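Side-chain contacts in aminotransferase (Paracoccus denitrificans, PDB 4GRX), which probably transfers amino groups from omega-amines or amino acids to keto acids or aldehydes with pyridoxal phosphate, as a class III omega-aminotransferase: residues R100-D103 with Q104-M107; D89-P92 with G93-A96. All blocks are in the same frame, centred on the assembly; numbering follows the deposited sequence.

Contact 1: residues R100-D103 with Q104-M107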
loop_
_atom_site.group_PDB
_atom_site.type_symbol
_atom_site.label_atom_id
_atom_site.label_comp_id
_atom_site.label_asym_id
_atom_site.label_seq_id
_atom_site.Cartn_x
_atom_site.Cartn_y
_atom_site.Cartn_z
ATOM N N ARG A 100 16.619 -10.703 -6.850
ATOM C CA ARG A 100 15.775 -11.258 -7.889
ATOM C C ARG A 100 14.639 -10.304 -8.208
ATOM O O ARG A 100 14.139 -9.604 -7.328
ATOM C CB ARG A 100 15.202 -12.605 -7.445
ATOM C CG ARG A 100 16.149 -13.776 -7.640
ATOM C CD ARG A 100 15.569 -15.063 -7.087
ATOM N NE ARG A 100 15.714 -15.160 -5.632
ATOM C CZ ARG A 100 14.729 -14.966 -4.758
ATOM N NH1 ARG A 100 13.516 -14.659 -5.181
ATOM N NH2 ARG A 100 14.959 -15.085 -3.458
ATOM N N MET A 101 14.246 -10.288 -9.479
ATOM C CA MET A 101 13.106 -9.503 -9.973
ATOM C C MET A 101 12.714 -9.996 -11.365
ATOM O O MET A 101 13.472 -10.730 -12.002
ATOM C CB MET A 101 13.442 -8.009 -10.025
ATOM C CG MET A 101 14.569 -7.644 -10.985
ATOM S SD MET A 101 15.033 -5.912 -10.841
ATOM C CE MET A 101 15.750 -5.886 -9.201
ATOM N N SER A 102 11.532 -9.595 -11.826
ATOM C CA SER A 102 11.071 -9.992 -13.149
ATOM C C SER A 102 11.776 -9.179 -14.244
ATOM O O SER A 102 12.322 -8.103 -13.973
ATOM C CB SER A 102 9.537 -9.903 -13.262
ATOM O OG SER A 102 9.051 -8.584 -13.089
ATOM N N ASP A 103 11.799 -9.716 -15.466
ATOM C CA ASP A 103 12.261 -8.963 -16.645
ATOM C C ASP A 103 11.446 -7.671 -16.824
ATOM O O ASP A 103 11.976 -6.610 -17.181
ATOM C CB ASP A 103 12.238 -9.836 -17.929
ATOM C CG ASP A 103 10.902 -10.607 -18.153
ATOM O OD1 ASP A 103 9.964 -10.578 -17.315
ATOM O OD2 ASP A 103 10.805 -11.276 -19.209
ATOM N N GLN A 104 10.162 -7.791 -16.516
ATOM C CA GLN A 104 9.184 -6.764 -16.759
ATOM C C GLN A 104 9.463 -5.542 -15.874
ATOM O O GLN A 104 9.260 -4.393 -16.298
ATOM C CB GLN A 104 7.807 -7.362 -16.489
ATOM C CG GLN A 104 6.749 -7.018 -17.518
ATOM C CD GLN A 104 6.982 -7.646 -18.875
ATOM O OE1 GLN A 104 7.502 -8.760 -18.992
ATOM N NE2 GLN A 104 6.578 -6.930 -19.917
ATOM N N THR A 105 9.949 -5.808 -14.657
ATOM C CA THR A 105 10.411 -4.782 -13.711
ATOM C C THR A 105 11.590 -4.012 -14.306
ATOM O O THR A 105 11.529 -2.796 -14.470
ATOM C CB THR A 105 10.819 -5.399 -12.339
ATOM O OG1 THR A 105 9.945 -6.491 -11.997
ATOM C CG2 THR A 105 10.774 -4.350 -11.220
ATOM N N VAL A 106 12.647 -4.734 -14.655
ATOM C CA VAL A 106 13.825 -4.137 -15.272
ATOM C C VAL A 106 13.420 -3.249 -16.452
ATOM O O VAL A 106 14.032 -2.201 -16.693
ATOM C CB VAL A 106 14.854 -5.210 -15.706
ATOM C CG1 VAL A 106 16.120 -4.563 -16.243
ATOM C CG2 VAL A 106 15.197 -6.139 -14.546
ATOM N N MET A 107 12.372 -3.651 -17.166
ATOM C CA MET A 107 11.893 -2.885 -18.313
ATOM C C MET A 107 11.237 -1.553 -17.940
ATOM O O MET A 107 11.608 -0.498 -18.464
ATOM C CB MET A 107 10.967 -3.737 -19.181
ATOM C CG MET A 107 11.693 -4.644 -20.169
ATOM S SD MET A 107 10.539 -5.847 -20.856
ATOM C CE MET A 107 11.570 -6.630 -22.113
#
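Two hydroxyls meet because Ser102 places OG between its backbone N and carbonyl carbon (chi1 62°), while Thr105 turns OG1 to the side of its own backbone N, away from its carbonyl carbon (chi1 -37°). The hydrogen bond between Ser102 OG and Thr105 OG1 measures 2.5 Å, and either could donate. Thr105 OG1 also bonds Gly337 O, so this small hydroxyl has two polar partners in a buried place. On another side of the turn, Met101 bends its chain at the end, and its SD lies 3.7 Å from Val106 CG2, the two side chains crossing at about a right angle. A flexible thioether suits this spot, where Tyr29 of the second subunit also packs on Met101. Asp103 and Gln104 run side by side with carboxylate and amide planes nearly perpendicular, at 89°. The carboxylate's main partner is Arg90, whose NH2 forms a salt bridge with OD2; its place in the first turn of the helix probably favours the negative charge further. With an alanine at Asp103, the guanidinium of Arg90 would probably lose its carboxylate mate, and the first turn of the helix its negative group. Backbone bonds start the helix: Met107 N donates to Asp103 O at 3.0 Å, and Val106 N makes a weak 3.5 Å bond to Ser102 O. Strand 100-102 pairs in parallel with a strand of the second subunit, then passes directly into helix 103-115. The whole forms a strand-to-helix junction in which the paired hydroxyls of Ser102 and Thr105 link the N-cap position to the first turn.

Contact 2: residues D89-P92 with G93-A96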
loop_
_atom_site.group_PDB
_atom_site.type_symbol
_atom_site.label_atom_id
_atom_site.label_comp_id
_atom_site.label_asym_id
_atom_site.label_seq_id
_atom_site.Cartn_x
_atom_site.Cartn_y
_atom_site.Cartn_z
ATOM N N ASP A 89 -0.546 -15.026 -18.639
ATOM C CA ASP A 89 -0.189 -16.237 -19.390
ATOM C C ASP A 89 1.272 -16.549 -19.204
ATOM O O ASP A 89 1.673 -17.700 -19.244
ATOM C CB ASP A 89 -0.442 -16.050 -20.888
ATOM C CG ASP A 89 -1.898 -16.200 -21.261
ATOM O OD1 ASP A 89 -2.572 -17.088 -20.690
ATOM O OD2 ASP A 89 -2.372 -15.432 -22.134
ATOM N N ARG A 90 2.060 -15.504 -18.998
ATOM C CA ARG A 90 3.507 -15.588 -19.068
ATOM C C ARG A 90 4.111 -15.808 -17.679
ATOM O O ARG A 90 4.934 -16.712 -17.485
ATOM C CB ARG A 90 4.035 -14.304 -19.724
ATOM C CG ARG A 90 5.496 -14.299 -20.107
ATOM C CD ARG A 90 5.944 -12.885 -20.466
ATOM N NE ARG A 90 7.402 -12.737 -20.408
ATOM C CZ ARG A 90 8.256 -13.275 -21.279
ATOM N NH1 ARG A 90 7.813 -14.018 -22.281
ATOM N NH2 ARG A 90 9.559 -13.085 -21.138
ATOM N N PHE A 91 3.693 -14.990 -16.719
ATOM C CA PHE A 91 4.274 -15.000 -15.388
ATOM C C PHE A 91 3.419 -14.123 -14.496
ATOM O O PHE A 91 3.580 -12.895 -14.504
ATOM C CB PHE A 91 5.695 -14.442 -15.427
ATOM C CG PHE A 91 6.484 -14.660 -14.163
ATOM C CD1 PHE A 91 7.294 -13.642 -13.655
ATOM C CD2 PHE A 91 6.435 -15.873 -13.485
ATOM C CE1 PHE A 91 8.045 -13.836 -12.501
ATOM C CE2 PHE A 91 7.180 -16.072 -12.330
ATOM C CZ PHE A 91 7.991 -15.058 -11.840
ATOM N N PRO A 92 2.525 -14.752 -13.712
ATOM C CA PRO A 92 1.433 -14.078 -13.000
ATOM C C PRO A 92 1.796 -13.380 -11.692
ATOM O O PRO A 92 1.011 -12.551 -11.221
ATOM C CB PRO A 92 0.440 -15.203 -12.735
ATOM C CG PRO A 92 1.272 -16.428 -12.674
ATOM C CD PRO A 92 2.548 -16.195 -13.435
ATOM N N GLY A 93 2.949 -13.699 -11.106
ATOM C CA GLY A 93 3.336 -13.072 -9.842
ATOM C C GLY A 93 4.777 -13.293 -9.438
ATOM O O GLY A 93 5.376 -14.315 -9.781
ATOM N N TYR A 94 5.328 -12.316 -8.717
ATOM C CA TYR A 94 6.644 -12.421 -8.093
ATOM C C TYR A 94 7.005 -11.146 -7.316
ATOM O O TYR A 94 6.173 -10.244 -7.157
ATOM C CB TYR A 94 7.732 -12.761 -9.123
ATOM C CG TYR A 94 8.852 -13.589 -8.541
ATOM C CD1 TYR A 94 10.151 -13.091 -8.465
ATOM C CD2 TYR A 94 8.603 -14.863 -8.043
ATOM C CE1 TYR A 94 11.178 -13.850 -7.916
ATOM C CE2 TYR A 94 9.614 -15.627 -7.493
ATOM C CZ TYR A 94 10.900 -15.123 -7.430
ATOM O OH TYR A 94 11.891 -15.901 -6.872
ATOM N N HIS A 95 8.252 -11.078 -6.848
ATOM C CA HIS A 95 8.731 -9.990 -5.995
ATOM C C HIS A 95 9.996 -9.354 -6.544
ATOM O O HIS A 95 10.465 -9.727 -7.632
ATOM C CB HIS A 95 8.944 -10.512 -4.569
ATOM C CG HIS A 95 9.962 -11.634 -4.471
ATOM N ND1 HIS A 95 11.217 -11.437 -4.017
ATOM C CD2 HIS A 95 9.872 -12.984 -4.804
ATOM C CE1 HIS A 95 11.892 -12.600 -4.046
ATOM N NE2 HIS A 95 11.069 -13.546 -4.530
ATOM N N ALA A 96 10.545 -8.386 -5.798
ATOM C CA ALA A 96 11.768 -7.665 -6.180
ATOM C C ALA A 96 12.833 -7.605 -5.055
ATOM O O ALA A 96 13.638 -6.659 -4.982
ATOM C CB ALA A 96 11.420 -6.266 -6.682
#
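Phe91 is where the chain leaves helix 78-90, its backbone swinging to an extended conformation; after Pro92 it is extended again at Gly93 and Tyr94, and the Phe91 ring lies along this run, against the Gly93 carbonyl and the base of Tyr94. Proline suits the position after Phe91: it has no N-H to carry helical bonding onward, and it disfavours helical angles in the residue before it. Phe91 sets CG opposite its backbone N (chi1 -168°), and this sends the ring alongside the following residues. Gly93 O then sits over one face of that ring, 3.4 Å above the plane and displaced toward the rim, with Phe91 CZ its nearest atom. Lacking a side chain, Gly93 meets the ring through its carbonyl, and its nearly fully extended phi (-168°) is one that glycine reaches easily. Beside this, Tyr94 CB touches the far end of the phenyl ring, 3.6 Å from both Phe91 CE1 and Phe91 CZ, and Tyr94 CG follows at 3.7 Å from Phe91 CZ. The two rings are inclined at 39° with centroids 5.7 Å apart, an oblique pair. His95 CD2 lies over the centre of one face of the Tyr94 ring, 3.4 Å above it. The second subunit closes in: Thr46 of that chain packs on Phe91, Phe75 on Pro92 and Ile53 on Tyr94. Tyrosine combines an apolar base for Phe91 with a polar end for the interface. No hydrogen bond joins 89-92 to 93-96; the contact probably rests on dispersion between Phe91 and Tyr94 CB, the Gly93 oxygen over the phenyl face is likely to add little attraction of its own, and the Tyr94 hydroxyl finds its hydrogen bond on Asp63 OD2 of the second subunit.

Overall arrangement
Contact 2 precedes contact 1 along the chain, and their centres lie 9 Å apart. A salt bridge joins them, Asp103 OD2 standing 2.9 Å from Arg90 NH2, so helix 78-90 is tied to the start of helix 103-115. Arg100, on the strand of contact 1, brings NH1 to 2.7 Å from Tyr94 OH and to 2.8 Å from His95 NE2. Both contacts lie against the second subunit, about 27 and 28 Å from the chain centre to their own centres, making them parts of the dimer interface. Helix 103-115 continues to Val113 and Glu114 of the sodium site; neither contact includes Lys297, which carries the pyridoxal phosphate.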